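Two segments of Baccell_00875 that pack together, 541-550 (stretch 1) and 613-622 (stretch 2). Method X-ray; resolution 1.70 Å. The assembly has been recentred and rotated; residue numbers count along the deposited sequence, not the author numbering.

Stretch 1 541-550: EQSIVAPAIQ
Stretch 2 613-622: YWSTITGAVY

A single amide nitrogen, NE2 of Gln542, ties the start of one helix to two sites four residues apart on the second stretch, Trp614 and Thr618. Gln542 NE2 donates to the backbone O of Trp614 at 2.9 Å (N-H...O angle 168°) and to OG1 of Thr618 at 3.0 Å (169°). Both angles are nearly linear, so each amide hydrogen has its own acceptor; these are the only hydrogen bonds between the stretches. Trp614 O also accepts from Ile617 N at 2.9 Å, so this carbonyl serves its own chain segment and the neighbouring one. Gln542 reaches across with chi1 174° (t), chi2 -96° and chi3 -2°, and its OE1 is bonded elsewhere in the structure.

The frame is a pair of helices, 542-550 and 615-622, running in nearly the same direction: their axes cross at 23° and approach to 8.9 Å. The register is set by three pairs: Ser543 CA to Trp614 CA is 6.7 Å, Ala546 CA to Thr618 CA is 5.8 Å, and Gln550 CA to Val621 CA is 5.0 Å. The backbones thus draw together toward the C-terminal end.

The first helix is capped by Glu541 (chi1 56°, p), whose OE1 accepts from Ser543 N at 2.9 Å and, very short at 2.4 Å, from Ser543 OG (chi1 74°, p). It kinks at Pro547, whose ring nitrogen has no hydrogen to give to the preceding turn. Regular bonding is seen again in Gln550 N to Ala546 O, 2.9 Å. In the second helix, Ala620 N to Thr616 O and Val621 N to Ile617 O, both 2.9 Å, define the helical turns.

Ile617 (chi1 -56°, m; chi2 163°, t) is the knob of the interface, seated among Gln542, Ala546, Pro547 and Gln550. Ile617 CG2 lies 3.5 Å from Ala546 CB and 4.3 Å from Pro547 CD, while Ile617 CD1 comes 4.0 Å from Ser543 CB. The small methyl of Ala546 points toward the other stretch and allows this close approach. Gln550, extended with chi1 and chi2 both t, flanks the knob with Gln550 OE1 3.7 Å from Ile617 CG2; its polar atoms are satisfied elsewhere in the structure, so here it contributes packing.

One turn on, Val621 (chi1 168°, t) closes the contact. Val621 CG1 meets Ile549 CG2 at 3.5 Å, with Ile549 in chi1 -57° (m) and chi2 175° (t). Val621 CG2 lies 3.4 Å from Ala546 O and 4.0 Å from Gln550 CB. In all, 441 Å² is buried, counting both sides.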

# COMPACT_ATOMS: atom_id res chain seq x y z
N GLU A 541 1.36 -11.88 0.92
CA GLU A 541 1.39 -10.44 0.63
C GLU A 541 1.35 -10.14 -0.85
O GLU A 541 1.54 -11.03 -1.70
CB GLU A 541 2.65 -9.80 1.22
CG GLU A 541 3.95 -10.45 0.74
CD GLU A 541 5.06 -9.44 0.51
OE1 GLU A 541 4.78 -8.40 -0.14
OE2 GLU A 541 6.22 -9.69 0.95
N GLN A 542 1.17 -8.86 -1.16
CA GLN A 542 1.10 -8.44 -2.53
C GLN A 542 2.37 -8.70 -3.35
O GLN A 542 2.26 -8.96 -4.56
CB GLN A 542 0.69 -6.96 -2.60
CG GLN A 542 0.71 -6.35 -4.00
CD GLN A 542 2.00 -5.61 -4.30
OE1 GLN A 542 2.88 -5.52 -3.46
NE2 GLN A 542 2.10 -5.07 -5.51
N SER A 543 3.54 -8.66 -2.74
CA SER A 543 4.76 -8.95 -3.49
C SER A 543 5.15 -10.44 -3.51
O SER A 543 6.28 -10.77 -3.87
CB SER A 543 5.93 -8.04 -3.09
OG SER A 543 6.48 -8.36 -1.83
N ILE A 544 4.22 -11.32 -3.13
CA ILE A 544 4.21 -12.74 -3.58
C ILE A 544 3.22 -12.93 -4.72
O ILE A 544 3.55 -13.49 -5.76
CB ILE A 544 3.85 -13.68 -2.40
CG1 ILE A 544 4.93 -13.58 -1.33
CG2 ILE A 544 3.65 -15.12 -2.89
CD1 ILE A 544 4.52 -14.17 0.01
N VAL A 545 1.99 -12.43 -4.54
CA VAL A 545 0.93 -12.62 -5.53
C VAL A 545 1.26 -11.87 -6.83
O VAL A 545 1.15 -12.44 -7.93
CB VAL A 545 -0.44 -12.15 -4.98
CG1 VAL A 545 -1.53 -12.24 -6.05
CG2 VAL A 545 -0.83 -12.97 -3.75
N ALA A 546 1.66 -10.61 -6.72
CA ALA A 546 1.87 -9.82 -7.94
C ALA A 546 2.98 -10.41 -8.82
O ALA A 546 2.79 -10.54 -10.02
CB ALA A 546 2.13 -8.35 -7.64
N PRO A 547 4.13 -10.77 -8.22
CA PRO A 547 5.18 -11.40 -9.04
C PRO A 547 4.79 -12.71 -9.74
O PRO A 547 5.27 -12.96 -10.85
CB PRO A 547 6.27 -11.68 -8.04
CG PRO A 547 6.13 -10.58 -7.05
CD PRO A 547 4.65 -10.43 -6.88
N ALA A 548 3.94 -13.52 -9.09
CA ALA A 548 3.42 -14.74 -9.73
C ALA A 548 2.77 -14.39 -11.04
O ALA A 548 3.05 -15.00 -12.08
CB ALA A 548 2.40 -15.45 -8.83
N ILE A 549 1.92 -13.38 -11.02
CA ILE A 549 1.12 -13.02 -12.18
C ILE A 549 1.98 -12.28 -13.21
O ILE A 549 1.78 -12.46 -14.43
CB ILE A 549 -0.09 -12.16 -11.77
CG1 ILE A 549 -0.94 -12.89 -10.74
CG2 ILE A 549 -0.93 -11.77 -12.97
CD1 ILE A 549 -2.09 -12.06 -10.21
N GLN A 550 2.92 -11.47 -12.72
CA GLN A 550 3.91 -10.74 -13.54
C GLN A 550 4.70 -11.76 -14.37
O GLN A 550 4.86 -11.63 -15.59
CB GLN A 550 4.85 -9.94 -12.62
CG GLN A 550 5.94 -9.11 -13.28
CD GLN A 550 6.97 -8.57 -12.28
OE1 GLN A 550 7.19 -9.15 -11.20
NE2 GLN A 550 7.61 -7.47 -12.65
N TYR A 613 6.78 1.42 -2.87
CA TYR A 613 7.12 1.23 -4.29
C TYR A 613 6.80 -0.15 -4.87
O TYR A 613 6.55 -0.25 -6.07
CB TYR A 613 8.58 1.57 -4.52
CG TYR A 613 9.53 0.53 -4.01
CD1 TYR A 613 9.92 -0.51 -4.84
CD2 TYR A 613 10.07 0.60 -2.75
CE1 TYR A 613 10.82 -1.45 -4.42
CE2 TYR A 613 10.97 -0.36 -2.31
CZ TYR A 613 11.31 -1.40 -3.16
OH TYR A 613 12.21 -2.37 -2.79
N TRP A 614 6.79 -1.23 -4.07
CA TRP A 614 6.38 -2.51 -4.67
C TRP A 614 4.91 -2.56 -5.09
O TRP A 614 4.51 -3.43 -5.87
CB TRP A 614 6.72 -3.72 -3.82
CG TRP A 614 8.15 -4.12 -3.73
CD1 TRP A 614 8.78 -4.50 -2.61
CD2 TRP A 614 9.14 -4.25 -4.79
NE1 TRP A 614 10.07 -4.84 -2.86
CE2 TRP A 614 10.32 -4.70 -4.20
CE3 TRP A 614 9.14 -3.99 -6.17
CZ2 TRP A 614 11.51 -4.90 -4.93
CZ3 TRP A 614 10.31 -4.19 -6.88
CH2 TRP A 614 11.46 -4.65 -6.27
N SER A 615 4.09 -1.60 -4.66
CA SER A 615 2.76 -1.44 -5.24
C SER A 615 2.81 -1.33 -6.77
O SER A 615 1.85 -1.64 -7.43
CB SER A 615 2.01 -0.21 -4.69
OG SER A 615 2.66 1.03 -5.04
N THR A 616 3.93 -0.86 -7.31
CA THR A 616 4.05 -0.73 -8.78
C THR A 616 4.15 -2.06 -9.49
O THR A 616 3.92 -2.11 -10.68
CB THR A 616 5.23 0.18 -9.20
OG1 THR A 616 6.48 -0.36 -8.80
CG2 THR A 616 5.07 1.59 -8.59
N ILE A 617 4.43 -3.16 -8.78
CA ILE A 617 4.42 -4.46 -9.45
C ILE A 617 3.02 -4.74 -9.97
O ILE A 617 2.85 -5.30 -11.04
CB ILE A 617 4.83 -5.62 -8.51
CG1 ILE A 617 6.19 -5.40 -7.87
CG2 ILE A 617 4.89 -6.92 -9.32
CD1 ILE A 617 6.42 -6.30 -6.68
N THR A 618 1.99 -4.34 -9.21
CA THR A 618 0.62 -4.47 -9.68
C THR A 618 0.39 -3.66 -10.97
O THR A 618 -0.28 -4.13 -11.87
CB THR A 618 -0.37 -4.08 -8.58
OG1 THR A 618 -0.19 -4.99 -7.49
CG2 THR A 618 -1.81 -4.15 -9.05
N GLY A 619 0.97 -2.47 -11.05
CA GLY A 619 0.99 -1.71 -12.29
C GLY A 619 1.61 -2.51 -13.43
O GLY A 619 1.06 -2.54 -14.51
N ALA A 620 2.76 -3.12 -13.18
CA ALA A 620 3.40 -3.98 -14.19
C ALA A 620 2.47 -5.09 -14.64
O ALA A 620 2.31 -5.33 -15.84
CB ALA A 620 4.69 -4.54 -13.69
N VAL A 621 1.82 -5.75 -13.68
CA VAL A 621 0.86 -6.79 -13.97
C VAL A 621 -0.27 -6.30 -14.86
O VAL A 621 -0.65 -6.99 -15.82
CB VAL A 621 0.26 -7.40 -12.68
CG1 VAL A 621 -0.96 -8.28 -13.00
CG2 VAL A 621 1.33 -8.17 -11.93
N TYR A 622 -0.84 -5.13 -14.54
CA TYR A 622 -1.93 -4.57 -15.31
C TYR A 622 -1.48 -4.25 -16.74
O TYR A 622 -2.23 -4.47 -17.68
CB TYR A 622 -2.49 -3.30 -14.67
CG TYR A 622 -3.22 -3.47 -13.37
CD1 TYR A 622 -3.62 -4.74 -12.91
CD2 TYR A 622 -3.55 -2.36 -12.60
CE1 TYR A 622 -4.33 -4.88 -11.73
CE2 TYR A 622 -4.25 -2.51 -11.41
CZ TYR A 622 -4.65 -3.76 -11.00
OH TYR A 622 -5.31 -3.91 -9.80